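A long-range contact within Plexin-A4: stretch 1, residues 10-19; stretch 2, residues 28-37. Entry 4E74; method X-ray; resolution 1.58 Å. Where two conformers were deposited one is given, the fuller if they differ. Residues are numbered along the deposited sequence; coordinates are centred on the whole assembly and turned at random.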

# COMPACT_ATOMS: atom_id res chain seq x y z
N ASP A 10 15.29 8.83 21.89
CA ASP A 10 14.05 8.43 22.61
C ASP A 10 13.18 7.53 21.70
O ASP A 10 13.20 7.66 20.47
CB ASP A 10 13.26 9.67 23.03
CG ASP A 10 12.16 9.36 24.04
N TYR A 11 12.44 6.61 22.32
CA TYR A 11 11.59 5.67 21.59
C TYR A 11 10.38 5.47 22.48
O TYR A 11 10.37 4.60 23.37
CB TYR A 11 12.33 4.35 21.36
CG TYR A 11 11.71 3.39 20.36
CD1 TYR A 11 12.24 3.24 19.11
CD2 TYR A 11 10.64 2.56 20.72
CE1 TYR A 11 11.70 2.35 18.18
CE2 TYR A 11 10.08 1.66 19.81
CZ TYR A 11 10.61 1.54 18.54
OH TYR A 11 10.07 0.65 17.58
N LYS A 12 9.40 6.33 22.29
CA LYS A 12 8.18 6.35 23.06
C LYS A 12 6.96 6.50 22.16
O LYS A 12 7.03 7.14 21.10
CB LYS A 12 8.17 7.50 24.06
CG LYS A 12 9.33 7.50 25.05
CD LYS A 12 9.03 8.47 26.18
CE LYS A 12 10.19 8.61 27.15
NZ LYS A 12 10.45 7.35 27.88
N THR A 13 5.80 6.00 22.61
CA THR A 13 4.55 6.17 21.87
C THR A 13 3.85 7.46 22.26
O THR A 13 3.95 7.96 23.37
CB THR A 13 3.54 5.01 22.08
OG1 THR A 13 3.15 4.92 23.46
CG2 THR A 13 4.14 3.73 21.62
N LEU A 14 3.10 8.03 21.30
CA LEU A 14 2.12 9.05 21.59
C LEU A 14 0.88 8.86 20.70
O LEU A 14 0.93 8.07 19.73
CB LEU A 14 2.68 10.51 21.45
CG LEU A 14 2.99 10.98 20.04
CD1 LEU A 14 3.01 12.53 20.00
CD2 LEU A 14 4.28 10.40 19.48
N VAL A 15 -0.20 9.50 21.07
CA VAL A 15 -1.45 9.48 20.31
C VAL A 15 -1.65 10.81 19.56
O VAL A 15 -1.58 11.88 20.17
CB VAL A 15 -2.66 9.21 21.22
CG1 VAL A 15 -3.97 9.24 20.44
CG2 VAL A 15 -2.50 7.86 21.97
N LEU A 16 -2.06 10.70 18.28
CA LEU A 16 -2.56 11.85 17.51
C LEU A 16 -4.02 11.64 17.23
O LEU A 16 -4.42 10.51 16.91
CB LEU A 16 -1.81 11.98 16.22
CG LEU A 16 -0.32 12.27 16.35
CD1 LEU A 16 0.32 12.36 14.96
CD2 LEU A 16 -0.11 13.56 17.16
N SER A 17 -4.83 12.69 17.32
CA SER A 17 -6.25 12.64 17.02
C SER A 17 -6.43 13.09 15.57
O SER A 17 -6.29 14.29 15.30
CB SER A 17 -7.01 13.51 18.00
OG SER A 17 -8.39 13.29 17.85
N CYS A 18 -6.71 12.18 14.63
CA CYS A 18 -6.67 12.45 13.21
C CYS A 18 -8.07 12.81 12.64
O CYS A 18 -9.02 12.03 12.81
CB CYS A 18 -6.04 11.22 12.53
SG CYS A 18 -4.45 10.74 13.30
N VAL A 19 -8.18 13.94 11.99
CA VAL A 19 -9.42 14.38 11.38
C VAL A 19 -9.79 13.42 10.25
O VAL A 19 -8.92 12.99 9.47
CB VAL A 19 -9.25 15.81 10.84
CG1 VAL A 19 -10.49 16.23 10.05
CG2 VAL A 19 -8.96 16.78 12.01
N GLU A 28 -12.95 12.25 15.04
CA GLU A 28 -11.51 12.06 14.94
C GLU A 28 -11.12 10.65 15.35
O GLU A 28 -11.79 10.02 16.18
CB GLU A 28 -10.78 13.09 15.80
CG GLU A 28 -10.84 14.48 15.21
CD GLU A 28 -10.51 15.60 16.19
OE1 GLU A 28 -9.82 15.35 17.21
OE2 GLU A 28 -10.94 16.75 15.96
N VAL A 29 -10.03 10.14 14.76
CA VAL A 29 -9.53 8.77 15.01
C VAL A 29 -8.21 8.85 15.80
O VAL A 29 -7.26 9.43 15.27
CB VAL A 29 -9.22 8.08 13.65
CG1 VAL A 29 -8.58 6.71 13.87
CG2 VAL A 29 -10.49 7.98 12.80
N PRO A 30 -8.13 8.25 17.04
CA PRO A 30 -6.85 8.30 17.75
C PRO A 30 -5.89 7.23 17.25
O PRO A 30 -6.19 6.02 17.34
CB PRO A 30 -7.24 8.01 19.21
CG PRO A 30 -8.45 7.16 19.11
CD PRO A 30 -9.20 7.75 17.92
N VAL A 31 -4.73 7.66 16.78
CA VAL A 31 -3.72 6.81 16.18
C VAL A 31 -2.43 6.83 16.98
O VAL A 31 -1.92 7.90 17.33
CB VAL A 31 -3.43 7.20 14.72
CG1 VAL A 31 -2.38 6.27 14.12
CG2 VAL A 31 -4.73 7.18 13.90
N LYS A 32 -1.93 5.65 17.33
CA LYS A 32 -0.59 5.52 17.94
C LYS A 32 0.55 5.64 16.98
O LYS A 32 0.59 4.95 15.93
CB LYS A 32 -0.44 4.14 18.65
CG LYS A 32 -1.26 3.96 19.91
CD LYS A 32 -0.58 4.44 21.18
CE LYS A 32 -1.56 4.39 22.34
NZ LYS A 32 -0.99 4.76 23.65
N ILE A 33 1.52 6.49 17.30
CA ILE A 33 2.79 6.52 16.57
C ILE A 33 3.97 6.69 17.53
O ILE A 33 3.75 6.78 18.74
CB ILE A 33 2.83 7.54 15.39
CG1 ILE A 33 3.05 8.96 15.89
CG2 ILE A 33 1.57 7.47 14.49
CD1 ILE A 33 1.94 9.44 16.80
N LEU A 34 5.20 6.64 17.02
CA LEU A 34 6.36 6.80 17.87
C LEU A 34 6.87 8.22 17.76
O LEU A 34 6.83 8.82 16.66
CB LEU A 34 7.47 5.87 17.46
CG LEU A 34 7.11 4.37 17.54
CD1 LEU A 34 8.18 3.52 16.90
CD2 LEU A 34 6.94 3.98 19.00
N ASN A 35 7.42 8.71 18.87
CA ASN A 35 7.99 10.07 18.83
C ASN A 35 9.27 10.20 18.01
O ASN A 35 9.68 11.36 17.69
CB ASN A 35 8.17 10.63 20.22
CG ASN A 35 9.27 9.94 20.98
OD1 ASN A 35 9.80 8.90 20.59
ND2 ASN A 35 9.60 10.53 22.14
N CYS A 36 9.86 9.07 17.59
CA CYS A 36 11.02 9.02 16.73
C CYS A 36 10.75 8.68 15.25
O CYS A 36 11.68 8.52 14.48
CB CYS A 36 12.05 8.04 17.29
SG CYS A 36 11.44 6.33 17.61
N ASP A 37 9.47 8.47 14.90
CA ASP A 37 9.10 8.19 13.51
C ASP A 37 9.38 9.48 12.74
O ASP A 37 9.17 10.59 13.24
CB ASP A 37 7.60 7.90 13.39
CG ASP A 37 7.21 6.47 13.79
OD1 ASP A 37 8.03 5.57 13.59
OD2 ASP A 37 6.06 6.29 14.20
O HOH W 1 0.99 6.85 23.90

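This contact is a pairing of two antiparallel β-strands, held by a regular ladder of backbone hydrogen bonds and lined by an apolar row on one face and a more polar, more exposed row on the other. The strands, 13-18 and 29-34, run with their N-to-C directions 148° apart, and the two stretches together bury 1003 Å² against each other.

The ladder is made of reciprocal pairs. Leu-14 N donates to Ile-33 O at 2.9 Å, and Ile-33 N returns the bond to Leu-14 O at 3.0 Å; Leu-16 with Val-31 and Cys-18 with Val-29 repeat the pattern at 2.9 to 3.0 Å between N of one residue and O of its partner. The residues between use no N-H across this ladder, which makes Pro-30, lacking one, an acceptable partner for Ser-17. Pro-30 CA instead lies 3.4 Å from Leu-16 O, one of several CA-H...O contacts that fill the gaps between the stronger bonds.

Leu-14, Leu-16, Cys-18, Val-29, Val-31 and Ile-33 share one face. Most are buried, a setting that suits side chains with little to offer water. Ile-33 CD1 packs against both Leu-14 CD2 (3.7 Å) and Leu-16 CG (3.6 Å), while Cys-18 SG meets Val-31 CG2 at 3.6 Å.

Val-15, Ser-17, Pro-30 and Lys-32 occupy the other face. Val-15 CG1 touches Pro-30 CB at 3.7 Å, and its CG2 lies 3.6 Å from Lys-32 CE, so the aliphatic part of the lysine serves as an apolar neighbour. The charged end reaches solvent: Lys-32 NZ donates to a water at 2.9 Å, and that water is also hydrogen-bonded to Thr-13 OG1 at 2.9 Å, bridging the stretches. Near the far end, Ser-17 OG donates a short 2.6 Å hydrogen bond to Glu-28 OE1, a carboxylate well able to accept it.

Beyond the strand, Asn-35 extends the pairing in its own way. Its backbone N donates to Lys-12 O at 2.8 Å, but the return bond, from Lys-12 N, goes to side-chain OD1 of Asn-35 at 3.1 Å: the amide oxygen takes the place a backbone carbonyl would fill. This happens where the chain enters a type I turn from Leu-34 to Asp-37, which is braced by Leu-34 N donating to Asp-37 OD2 at 3.0 Å. At this end Tyr-11 leans back over the turn, with Cys-36 SG 4.3 Å from its ring centroid in an oblique approach and Leu-34 CD1 3.5 Å from Tyr-11 CZ.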